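Local atomic coordinates of Lmo1499 protein (Listeria monocytogenes, PDB entry 4IIW), a protein that probably acts as a membrane-anchored endolytic murein transglycosylase, cutting nascent peptidoglycan strands to end their elongation and leaving 1,6-anhydromuramyl ends. Residues V203-A206 with K207-E211; N236-R239 with K240-A243; S304-A307 with A308-E312; I168-P171 with L172-Y175; P283-T286 with Y287-N290. One frame throughout, in Å; residues are numbered along the deposited sequence.

Interaction 1: V203-A206 with K207-E211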
loop_
_atom_site.group_PDB
_atom_site.type_symbol
_atom_site.label_atom_id
_atom_site.label_comp_id
_atom_site.label_asym_id
_atom_site.label_seq_id
_atom_site.Cartn_x
_atom_site.Cartn_y
_atom_site.Cartn_z
ATOM N N VAL B 203 29.429 50.334 21.912
ATOM C CA VAL B 203 28.522 50.971 22.851
ATOM C C VAL B 203 28.586 50.373 24.239
ATOM O O VAL B 203 28.577 51.083 25.237
ATOM C CB VAL B 203 27.058 50.788 22.418
ATOM C CG1 VAL B 203 26.109 51.308 23.508
ATOM C CG2 VAL B 203 26.801 51.458 21.056
ATOM N N ASN B 204 28.670 49.056 24.294
ATOM C CA ASN B 204 28.552 48.342 25.554
ATOM C C ASN B 204 29.795 48.193 26.384
ATOM O O ASN B 204 29.707 47.728 27.516
ATOM C CB ASN B 204 27.868 46.992 25.303
ATOM C CG ASN B 204 26.398 47.163 24.886
ATOM O OD1 ASN B 204 25.627 47.826 25.577
ATOM N ND2 ASN B 204 26.019 46.578 23.765
ATOM N N ILE B 205 30.945 48.578 25.845
ATOM C CA ILE B 205 32.156 48.549 26.628
ATOM C C ILE B 205 32.498 49.964 27.088
ATOM O O ILE B 205 33.504 50.172 27.786
ATOM C CB ILE B 205 33.353 47.945 25.870
ATOM C CG1 ILE B 205 33.769 48.826 24.692
ATOM C CG2 ILE B 205 33.042 46.534 25.423
ATOM C CD1 ILE B 205 34.976 48.296 23.981
ATOM N N ALA B 206 31.666 50.934 26.706
ATOM C CA ALA B 206 31.875 52.336 27.093
ATOM C C ALA B 206 32.062 52.485 28.602
ATOM O O ALA B 206 32.850 53.307 29.056
ATOM C CB ALA B 206 30.710 53.197 26.622
ATOM N N LYS B 207 31.344 51.676 29.369
ATOM C CA LYS B 207 31.430 51.721 30.827
ATOM C C LYS B 207 32.773 51.230 31.388
ATOM O O LYS B 207 33.131 51.575 32.522
ATOM C CB LYS B 207 30.276 50.930 31.456
ATOM C CG LYS B 207 30.184 49.480 31.003
ATOM C CD LYS B 207 28.974 48.790 31.598
ATOM C CE LYS B 207 28.741 47.432 30.945
ATOM N NZ LYS B 207 27.540 46.750 31.503
ATOM N N TYR B 208 33.517 50.446 30.613
ATOM C CA TYR B 208 34.805 49.942 31.073
ATOM C C TYR B 208 35.981 50.823 30.658
ATOM O O TYR B 208 37.106 50.590 31.112
ATOM C CB TYR B 208 35.059 48.533 30.537
ATOM C CG TYR B 208 33.986 47.532 30.868
ATOM C CD1 TYR B 208 33.754 47.139 32.173
ATOM C CD2 TYR B 208 33.217 46.956 29.862
ATOM C CE1 TYR B 208 32.769 46.214 32.474
ATOM C CE2 TYR B 208 32.236 46.035 30.150
ATOM C CZ TYR B 208 32.018 45.661 31.454
ATOM O OH TYR B 208 31.038 44.737 31.738
ATOM N N ARG B 209 35.722 51.820 29.806
ATOM C CA ARG B 209 36.776 52.717 29.285
ATOM C C ARG B 209 37.694 53.262 30.360
ATOM O O ARG B 209 38.905 53.169 30.241
ATOM C CB ARG B 209 36.188 53.935 28.563
ATOM C CG ARG B 209 35.320 53.642 27.359
ATOM C CD ARG B 209 36.084 53.024 26.196
ATOM N NE ARG B 209 35.197 52.854 25.043
ATOM C CZ ARG B 209 35.560 52.330 23.882
ATOM N NH1 ARG B 209 36.812 51.919 23.701
ATOM N NH2 ARG B 209 34.665 52.222 22.900
ATOM N N ASP B 210 37.106 53.852 31.395
ATOM C CA ASP B 210 37.885 54.448 32.457
ATOM C C ASP B 210 38.814 53.443 33.131
ATOM O O ASP B 210 39.964 53.781 33.443
ATOM C CB ASP B 210 36.984 55.124 33.505
ATOM C CG ASP B 210 36.271 56.370 32.965
ATOM O OD1 ASP B 210 36.203 56.554 31.724
ATOM O OD2 ASP B 210 35.764 57.163 33.792
ATOM N N GLU B 211 38.344 52.218 33.359
ATOM C CA GLU B 211 39.201 51.234 34.013
ATOM C C GLU B 211 40.302 50.740 33.042
ATOM O O GLU B 211 41.447 50.558 33.443
ATOM C CB GLU B 211 38.379 50.091 34.613
ATOM C CG GLU B 211 39.203 49.128 35.470
ATOM C CD GLU B 211 39.867 49.786 36.708
ATOM O OE1 GLU B 211 39.314 50.763 37.271
ATOM O OE2 GLU B 211 40.937 49.299 37.130
#

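Interaction 2: N236-R239 with K240-A243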
loop_
_atom_site.group_PDB
_atom_site.type_symbol
_atom_site.label_atom_id
_atom_site.label_comp_id
_atom_site.label_asym_id
_atom_site.label_seq_id
_atom_site.Cartn_x
_atom_site.Cartn_y
_atom_site.Cartn_z
ATOM N N ASN B 236 27.135 29.044 36.934
ATOM C CA ASN B 236 27.330 29.640 38.264
ATOM C C ASN B 236 28.772 29.807 38.792
ATOM O O ASN B 236 28.958 30.325 39.896
ATOM C CB ASN B 236 26.519 28.829 39.298
ATOM C CG ASN B 236 27.111 27.431 39.556
ATOM O OD1 ASN B 236 27.959 26.940 38.794
ATOM N ND2 ASN B 236 26.669 26.797 40.645
ATOM N N VAL B 237 29.782 29.378 38.037
ATOM C CA VAL B 237 31.172 29.496 38.509
ATOM C C VAL B 237 31.597 30.956 38.730
ATOM O O VAL B 237 31.114 31.881 38.043
ATOM C CB VAL B 237 32.185 28.785 37.559
ATOM C CG1 VAL B 237 33.619 29.076 37.982
ATOM C CG2 VAL B 237 31.931 27.287 37.550
ATOM N N ASP B 238 32.479 31.143 39.716
ATOM C CA ASP B 238 33.016 32.450 40.046
ATOM C C ASP B 238 34.124 32.770 39.037
ATOM O O ASP B 238 35.253 32.287 39.133
ATOM C CB ASP B 238 33.534 32.478 41.489
ATOM C CG ASP B 238 34.069 33.850 41.901
ATOM O OD1 ASP B 238 34.548 33.980 43.054
ATOM O OD2 ASP B 238 34.021 34.793 41.078
ATOM N N ARG B 239 33.763 33.592 38.064
ATOM C CA ARG B 239 34.649 33.995 36.996
ATOM C C ARG B 239 35.789 34.893 37.456
ATOM O O ARG B 239 36.826 34.943 36.822
ATOM C CB ARG B 239 33.827 34.694 35.927
ATOM C CG ARG B 239 32.875 33.755 35.163
ATOM C CD ARG B 239 31.922 34.549 34.283
ATOM N NE ARG B 239 31.514 33.850 33.059
ATOM C CZ ARG B 239 30.362 33.209 32.864
ATOM N NH1 ARG B 239 29.426 33.137 33.818
ATOM N NH2 ARG B 239 30.149 32.636 31.681
ATOM N N LYS B 240 35.603 35.607 38.550
ATOM C CA LYS B 240 36.668 36.456 39.061
ATOM C C LYS B 240 37.841 35.633 39.630
ATOM O O LYS B 240 38.949 36.151 39.740
ATOM C CB LYS B 240 36.133 37.443 40.095
ATOM C CG LYS B 240 35.223 38.470 39.497
ATOM C CD LYS B 240 34.684 39.440 40.531
ATOM C CE LYS B 240 33.687 40.401 39.896
ATOM N NZ LYS B 240 33.013 41.264 40.914
HETATM N N MSE B 241 37.584 34.379 40.017
HETATM C CA MSE B 241 38.642 33.482 40.485
HETATM C C MSE B 241 39.325 32.893 39.272
HETATM O O MSE B 241 40.545 32.781 39.234
HETATM C CB MSE B 241 38.113 32.345 41.368
HETATM C CG MSE B 241 37.928 32.683 42.836
HETATM SE SE MSE B 241 39.615 33.115 43.701
HETATM C CE MSE B 241 38.900 33.327 45.512
ATOM N N ILE B 242 38.543 32.503 38.279
ATOM C CA ILE B 242 39.128 31.993 37.056
ATOM C C ILE B 242 40.081 33.046 36.506
ATOM O O ILE B 242 41.212 32.739 36.122
ATOM C CB ILE B 242 38.071 31.673 36.009
ATOM C CG1 ILE B 242 37.247 30.466 36.457
ATOM C CG2 ILE B 242 38.721 31.375 34.659
ATOM C CD1 ILE B 242 36.033 30.171 35.546
ATOM N N ALA B 243 39.632 34.292 36.488
ATOM C CA ALA B 243 40.477 35.366 35.998
ATOM C C ALA B 243 41.764 35.487 36.822
ATOM O O ALA B 243 42.843 35.658 36.257
ATOM C CB ALA B 243 39.726 36.681 35.980
#

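Interaction 3: S304-A307 with A308-E312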
loop_
_atom_site.group_PDB
_atom_site.type_symbol
_atom_site.label_atom_id
_atom_site.label_comp_id
_atom_site.label_asym_id
_atom_site.label_seq_id
_atom_site.Cartn_x
_atom_site.Cartn_y
_atom_site.Cartn_z
ATOM N N SER B 304 31.972 37.903 32.293
ATOM C CA SER B 304 33.371 37.667 31.956
ATOM C C SER B 304 34.165 38.951 31.812
ATOM O O SER B 304 35.326 39.013 32.225
ATOM C CB SER B 304 33.484 36.847 30.684
ATOM O OG SER B 304 33.060 35.522 30.937
HETATM N N MSE B 305 33.561 39.976 31.228
HETATM C CA MSE B 305 34.258 41.240 31.076
HETATM C C MSE B 305 34.632 41.825 32.440
HETATM O O MSE B 305 35.763 42.263 32.610
HETATM C CB MSE B 305 33.455 42.208 30.217
HETATM C CG MSE B 305 33.491 41.828 28.750
HETATM SE SE MSE B 305 32.410 42.987 27.659
HETATM C CE MSE B 305 32.634 42.078 25.948
ATOM N N GLU B 306 33.699 41.829 33.402
ATOM C CA GLU B 306 34.014 42.284 34.764
ATOM C C GLU B 306 35.160 41.492 35.359
ATOM O O GLU B 306 36.029 42.053 36.014
ATOM C CB GLU B 306 32.834 42.151 35.735
ATOM C CG GLU B 306 32.163 43.450 36.169
ATOM C CD GLU B 306 31.462 43.290 37.529
ATOM O OE1 GLU B 306 31.220 44.310 38.220
ATOM O OE2 GLU B 306 31.187 42.132 37.928
ATOM N N ALA B 307 35.135 40.182 35.159
ATOM C CA ALA B 307 36.177 39.318 35.678
ATOM C C ALA B 307 37.551 39.715 35.140
ATOM O O ALA B 307 38.537 39.710 35.874
ATOM C CB ALA B 307 35.875 37.868 35.349
ATOM N N ALA B 308 37.603 40.085 33.868
ATOM C CA ALA B 308 38.862 40.443 33.234
ATOM C C ALA B 308 39.444 41.708 33.835
ATOM O O ALA B 308 40.635 41.783 34.056
ATOM C CB ALA B 308 38.679 40.609 31.697
ATOM N N LEU B 309 38.600 42.701 34.089
ATOM C CA LEU B 309 39.049 43.970 34.656
ATOM C C LEU B 309 39.147 43.987 36.174
ATOM O O LEU B 309 39.950 44.732 36.729
ATOM C CB LEU B 309 38.114 45.105 34.233
ATOM C CG LEU B 309 38.183 45.529 32.776
ATOM C CD1 LEU B 309 37.240 46.693 32.557
ATOM C CD2 LEU B 309 39.618 45.917 32.403
ATOM N N TYR B 310 38.324 43.181 36.836
ATOM C CA TYR B 310 38.277 43.152 38.294
ATOM C C TYR B 310 38.409 41.749 38.844
ATOM O O TYR B 310 37.481 41.215 39.423
ATOM C CB TYR B 310 36.957 43.742 38.777
ATOM C CG TYR B 310 36.717 45.164 38.345
ATOM C CD1 TYR B 310 35.934 45.449 37.235
ATOM C CD2 TYR B 310 37.264 46.227 39.058
ATOM C CE1 TYR B 310 35.697 46.754 36.843
ATOM C CE2 TYR B 310 37.039 47.535 38.673
ATOM C CZ TYR B 310 36.255 47.789 37.564
ATOM O OH TYR B 310 36.028 49.080 37.179
ATOM N N PRO B 311 39.576 41.145 38.677
ATOM C CA PRO B 311 39.755 39.798 39.200
ATOM C C PRO B 311 39.949 39.806 40.704
ATOM O O PRO B 311 40.122 40.874 41.289
ATOM C CB PRO B 311 41.034 39.318 38.502
ATOM C CG PRO B 311 41.773 40.554 38.175
ATOM C CD PRO B 311 40.771 41.644 37.979
ATOM N N GLU B 312 39.905 38.629 41.323
ATOM C CA GLU B 312 40.141 38.532 42.747
ATOM C C GLU B 312 41.633 38.345 43.020
ATOM O O GLU B 312 42.349 37.721 42.240
ATOM C CB GLU B 312 39.334 37.392 43.365
ATOM C CG GLU B 312 37.830 37.588 43.256
ATOM C CD GLU B 312 37.040 36.670 44.173
ATOM O OE1 GLU B 312 37.651 36.068 45.084
ATOM O OE2 GLU B 312 35.804 36.562 43.993
#

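Interaction 4: I168-P171 with L172-Y175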
loop_
_atom_site.group_PDB
_atom_site.type_symbol
_atom_site.label_atom_id
_atom_site.label_comp_id
_atom_site.label_asym_id
_atom_site.label_seq_id
_atom_site.Cartn_x
_atom_site.Cartn_y
_atom_site.Cartn_z
ATOM N N ILE B 168 46.672 36.462 13.943
ATOM C CA ILE B 168 45.261 36.274 14.243
ATOM C C ILE B 168 44.593 35.465 13.156
ATOM O O ILE B 168 44.819 35.726 11.975
ATOM C CB ILE B 168 44.534 37.634 14.337
ATOM C CG1 ILE B 168 45.058 38.420 15.539
ATOM C CG2 ILE B 168 43.024 37.440 14.430
ATOM C CD1 ILE B 168 44.479 39.823 15.674
ATOM N N LYS B 169 43.766 34.491 13.532
ATOM C CA LYS B 169 43.031 33.718 12.524
ATOM C C LYS B 169 41.942 34.553 11.852
ATOM O O LYS B 169 41.889 34.632 10.629
ATOM C CB LYS B 169 42.350 32.499 13.122
ATOM C CG LYS B 169 43.169 31.259 13.217
ATOM C CD LYS B 169 42.195 30.101 13.457
ATOM C CE LYS B 169 42.798 28.746 13.265
ATOM N NZ LYS B 169 41.700 27.752 13.405
ATOM N N HIS B 170 41.058 35.146 12.658
ATOM C CA HIS B 170 39.948 35.947 12.137
ATOM C C HIS B 170 39.891 37.302 12.840
ATOM O O HIS B 170 39.438 37.410 13.962
ATOM C CB HIS B 170 38.628 35.193 12.310
ATOM C CG HIS B 170 38.653 33.801 11.759
ATOM N ND1 HIS B 170 38.837 33.536 10.417
ATOM C CD2 HIS B 170 38.489 32.600 12.362
ATOM C CE1 HIS B 170 38.807 32.231 10.220
ATOM N NE2 HIS B 170 38.592 31.639 11.383
ATOM N N PRO B 171 40.320 38.351 12.156
ATOM C CA PRO B 171 40.434 39.674 12.756
ATOM C C PRO B 171 39.330 40.119 13.733
ATOM O O PRO B 171 39.654 40.651 14.784
ATOM C CB PRO B 171 40.479 40.585 11.540
ATOM C CG PRO B 171 41.136 39.750 10.509
ATOM C CD PRO B 171 40.602 38.388 10.712
ATOM N N LEU B 172 38.060 39.890 13.401
ATOM C CA LEU B 172 36.949 40.364 14.245
ATOM C C LEU B 172 36.478 39.350 15.283
ATOM O O LEU B 172 35.455 39.553 15.958
ATOM C CB LEU B 172 35.776 40.838 13.369
ATOM C CG LEU B 172 36.115 41.999 12.413
ATOM C CD1 LEU B 172 34.975 42.265 11.445
ATOM C CD2 LEU B 172 36.439 43.276 13.167
ATOM N N GLU B 173 37.214 38.262 15.442
ATOM C CA GLU B 173 36.834 37.268 16.439
ATOM C C GLU B 173 36.751 38.005 17.763
ATOM O O GLU B 173 37.684 38.685 18.150
ATOM C CB GLU B 173 37.861 36.135 16.505
ATOM C CG GLU B 173 37.392 34.946 17.304
ATOM C CD GLU B 173 36.342 34.109 16.572
ATOM O OE1 GLU B 173 36.685 33.434 15.570
ATOM O OE2 GLU B 173 35.180 34.094 17.024
ATOM N N GLY B 174 35.609 37.925 18.417
ATOM C CA GLY B 174 35.392 38.573 19.717
ATOM C C GLY B 174 34.775 39.960 19.678
ATOM O O GLY B 174 34.339 40.481 20.707
ATOM N N TYR B 175 34.715 40.557 18.491
ATOM C CA TYR B 175 34.198 41.925 18.339
ATOM C C TYR B 175 32.715 42.052 17.955
ATOM O O TYR B 175 32.196 43.146 17.840
ATOM C CB TYR B 175 35.080 42.689 17.366
ATOM C CG TYR B 175 36.437 43.002 17.923
ATOM C CD1 TYR B 175 37.480 42.079 17.858
ATOM C CD2 TYR B 175 36.693 44.228 18.510
ATOM C CE1 TYR B 175 38.743 42.384 18.369
ATOM C CE2 TYR B 175 37.952 44.538 19.024
ATOM C CZ TYR B 175 38.972 43.622 18.947
ATOM O OH TYR B 175 40.215 43.964 19.464
#

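Interaction 5: P283-T286 with Y287-N290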
loop_
_atom_site.group_PDB
_atom_site.type_symbol
_atom_site.label_atom_id
_atom_site.label_comp_id
_atom_site.label_asym_id
_atom_site.label_seq_id
_atom_site.Cartn_x
_atom_site.Cartn_y
_atom_site.Cartn_z
ATOM N N PRO B 283 49.767 29.704 17.186
ATOM C CA PRO B 283 49.990 30.687 18.234
ATOM C C PRO B 283 48.840 30.710 19.253
ATOM O O PRO B 283 49.026 31.173 20.375
ATOM C CB PRO B 283 50.069 32.002 17.471
ATOM C CG PRO B 283 50.378 31.628 16.079
ATOM C CD PRO B 283 49.765 30.310 15.847
ATOM N N TYR B 284 47.663 30.224 18.859
ATOM C CA TYR B 284 46.522 30.166 19.769
ATOM C C TYR B 284 46.639 29.054 20.828
ATOM O O TYR B 284 45.942 29.096 21.850
ATOM C CB TYR B 284 45.216 30.032 18.976
ATOM C CG TYR B 284 44.758 31.361 18.430
ATOM C CD1 TYR B 284 45.293 31.877 17.259
ATOM C CD2 TYR B 284 43.814 32.112 19.106
ATOM C CE1 TYR B 284 44.899 33.101 16.771
ATOM C CE2 TYR B 284 43.401 33.344 18.622
ATOM C CZ TYR B 284 43.954 33.837 17.448
ATOM O OH TYR B 284 43.550 35.056 16.962
ATOM N N ASN B 285 47.512 28.076 20.579
ATOM C CA ASN B 285 47.727 26.969 21.501
ATOM C C ASN B 285 48.458 27.403 22.775
ATOM O O ASN B 285 49.702 27.530 22.792
ATOM C CB ASN B 285 48.527 25.883 20.807
ATOM C CG ASN B 285 48.755 24.699 21.682
ATOM O OD1 ASN B 285 48.314 24.684 22.831
ATOM N ND2 ASN B 285 49.450 23.685 21.155
ATOM N N THR B 286 47.693 27.595 23.850
ATOM C CA THR B 286 48.258 28.050 25.122
ATOM C C THR B 286 48.981 26.962 25.909
ATOM O O THR B 286 49.444 27.206 27.019
ATOM C CB THR B 286 47.209 28.722 25.998
ATOM O OG1 THR B 286 46.113 27.819 26.213
ATOM C CG2 THR B 286 46.712 30.008 25.321
ATOM N N TYR B 287 49.054 25.759 25.347
ATOM C CA TYR B 287 49.855 24.692 25.927
ATOM C C TYR B 287 51.287 24.802 25.399
ATOM O O TYR B 287 52.227 24.373 26.065
ATOM C CB TYR B 287 49.286 23.318 25.585
ATOM C CG TYR B 287 48.144 22.896 26.469
ATOM C CD1 TYR B 287 46.858 23.374 26.256
ATOM C CD2 TYR B 287 48.351 22.005 27.520
ATOM C CE1 TYR B 287 45.812 22.987 27.068
ATOM C CE2 TYR B 287 47.309 21.605 28.335
ATOM C CZ TYR B 287 46.041 22.102 28.107
ATOM O OH TYR B 287 45.001 21.715 28.921
ATOM N N LYS B 288 51.439 25.385 24.207
ATOM C CA LYS B 288 52.753 25.545 23.562
ATOM C C LYS B 288 53.320 26.964 23.527
ATOM O O LYS B 288 54.428 27.159 23.093
ATOM C CB LYS B 288 52.712 24.999 22.129
ATOM C CG LYS B 288 52.746 23.476 22.066
ATOM C CD LYS B 288 53.132 22.974 20.674
ATOM C CE LYS B 288 53.387 21.459 20.671
ATOM N NZ LYS B 288 54.529 21.025 21.534
ATOM N N ASN B 289 52.566 27.947 23.984
ATOM C CA ASN B 289 53.015 29.339 23.945
ATOM C C ASN B 289 52.686 30.043 25.225
ATOM O O ASN B 289 51.614 29.813 25.791
ATOM C CB ASN B 289 52.283 30.075 22.829
ATOM C CG ASN B 289 52.605 29.531 21.465
ATOM O OD1 ASN B 289 53.703 29.710 20.973
ATOM N ND2 ASN B 289 51.639 28.893 20.838
ATOM N N ASN B 290 53.587 30.901 25.692
ATOM C CA ASN B 290 53.296 31.691 26.876
ATOM C C ASN B 290 52.441 32.899 26.492
ATOM O O ASN B 290 52.306 33.226 25.310
ATOM C CB ASN B 290 54.569 32.137 27.571
ATOM C CG ASN B 290 55.329 30.974 28.193
ATOM O OD1 ASN B 290 56.125 30.295 27.531
ATOM N ND2 ASN B 290 55.112 30.764 29.487
#

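Interaction 1: V203-A206 with K207-E211
I205 and A206, just past the end of helix 190-204, are met by the bent side chain of R209 of helix 209-215. From CB the arginine leads over the turn: CB stands 3.4 Å from A206 O, and CG also faces that carbonyl oxygen. A bend at the second torsion (chi2 -66°) then turns the chain back along the preceding residues, and the rest runs extended. NE passes 3.9 Å from A206 CA. At the tip, I205 CG1 lies over one face of the guanidinium, toward its rim and 3.9 Å from NH2, while I205 CD1 is 4.1 Å from NH1. The nitrogens have polar partners beyond the turn: NH2 makes a salt bridge with D202 and a hydrogen bond with T158 OG1, and NH1 donates to E157 O. These bonds hold the planar group in place against the apolar isoleucine.

One sound backbone bond closes the turn: Y208 N donates to I205 O (2.8 Å); those of R209 N to I205 O and A206 O are weak. Y208 CD2 lies 4.1 Å from I205 CB, and K207 CG sits over the centre of one ring face. K207 also reaches back with its extended chain, its CE 3.6 Å from N204 O.

This short linker joins two consecutive helices. I205 and R209 pack on V219 of helix 219-232, and Y208 turns to helix 302-309, where it packs on M305 and L309 and hydrogen-bonds D302 through OH.

Interaction 2: N236-R239 with K240-A243
The carboxylate of D238 is the flat group that meets K240 and M241. K240 N reaches its OD2 at 3.1 Å from above the carboxylate plane, 43° out of it, and K240 CB stands beside the same oxygen. The other oxygen, OD1, faces CG of selenomethionine M241 at 3.6 Å. With CG anti to the backbone N (chi1 -178°), the acid is directed over the first turn of helix 239-251, and D238 is its N-cap. A carboxylate here would probably interact favourably with the helix dipole, though E312 brings its own carboxylate close to OD1, which would probably offset part of that gain.

The main chain of D238 adds to the cap. Its O accepts from M241 N at 3.3 Å and, weakly, from I242 N. One residue on, A243 N to R239 O (2.9 Å, 161° at the hydrogen) is a stronger i to i+4 bond than the weak one before it. On the apolar side V237 CG1 touches I242 CD1 at 3.6 Å, the two side chains crossing at about a right angle.

I242 lies about 4 Å, side chain to side chain, from E232, predicted to be important for catalysis, so the capped turn borders the probable active site. R239 and A243 pack on I229 of helix 219-232 and on A307 of helix 302-309, with R239 NE making a weak hydrogen bond to S304. V237, M241 and I242 lean on strand 328-331 through V328 and F330.

Interaction 3: S304-A307 with A308-E312
The C-terminal end of helix 302-309 is formed here by S304 to L309, with Y310 the first residue to leave helical backbone angles. Successive i to i+4 bonds run to that end: A308 N to S304 O at 3.0 Å, L309 N to M305 O at 3.2 Å and Y310 N to E306 O at 2.7 Å. Y310 is thus still tied to the helix by its N-H although its own backbone has turned away.

The tyrosine side chain keeps to the same carbonyl. CB stands 3.4 Å from E306 O; with CG beside the backbone N (chi1 -59°) the ring also comes near, CD1 3.6 Å from that oxygen, which lies at the ring edge. P311 follows and has no N-H to give, so A307 O gains no hydrogen bond from it, although P311 N is 3.3 Å away and CB and CD are both at 3.6 Å.

A308 and L309 pack on helix 219-232 through S226 and F222, and S304 OG hydrogen-bonds E230 of that helix. Proline just after a helix's C-terminal end is common, since it has no N-H to continue the bonding pattern.

Interaction 4: I168-P171 with L172-Y175
H170 to Y175 form two overlapping beta turns, type I from H170 to E173 and type II from L172 to Y175, in the loop between helix 145-154 and strand 180-181. The contact is local, made between residues two to four apart as the chain reverses twice. E173 N closes the first turn on H170 O at 2.8 Å, with P171 at its second position. Y175 N closes the second on L172 O, also at 2.8 Å. G174 takes the third place of the type II turn, with a positive phi of 93° that would press a side chain against the preceding carbonyl oxygen.

Across the first turn the H170 ring and the E173 carboxylate lie side by side and point the same way, their planes 69° apart. OE1 sits at the ring edge, 3.8 Å from CD2. The glutamate gets there with CG anti to its N (chi1 -168°) and a bend at the next bond. Both groups are anchored outside the turns: H170 ND1 to D143, E173 OE1 to Y264 and OE2 to L119 N.

P171 and L172 rest on V148 and F147 of helix 145-154. Y175 packs on L223 of helix 219-232 and reaches H220 with its OH. Its ring has L172 O in plane at the edge, and CD1 and CE1 approach P171 O at 4.0 and 4.1 Å.

Interaction 5: P283-T286 with Y287-N290
N285 O is gripped by two donors that come from opposite faces of its carbonyl plane, K288 N and N289 ND2, each at 3.1 Å. N289 ND2 lies 33° out of the carbonyl plane of N285, nearer to it than K288 N does. The N289 side chain binds back across four residues, with its CB beside the same oxygen at 3.6 Å.

The side chain of N285 adds a second grip. OD1 accepts from Y287 N at 2.8 Å and 152°, an Asx turn, and weakly from K288 N. CG anti to the backbone N (chi1 -178°) directs the amide forward over the next two residues, so that OD1 also lies near the plane of the Y287 ring at its edge, 3.2 Å from Y287 CB.

The turn belongs to the long loop between helix 275-278 and helix 302-309. N285 and Y287 pack on V262 of helix 259-265, T286 OG1 bonds T261, and Y287 OH bonds D259. Y287 is about 7 Å, side chain to side chain, from E232, which is predicted to be important for activity. N285 ND2 faces K288 CG at 3.4 Å, while its hydrogens serve V280 O and L278 O.

How the interactions relate
Along the chain the order is interaction 4, 1, 2, 5, 3, all local turns or helix ends within the YceG-like part of the protein. Interactions 2 and 3 are closest, with centres 8 Å apart: the helix begun at 239 lies against the end of helix 302-309, and K240 and E312 join by backbone. Interaction 1, centred 13 Å from interaction 3, touches it through Y208 on M305 and L309 and E211 on L309 and Y310. Interaction 5 reaches interaction 4 through Y284 against I168, their centres 17 Å apart. Helix 219-232, which carries the predicted catalytic E232, meets side chains of interactions 1 to 4, and interactions 2 and 5 approach E232 from separate segments.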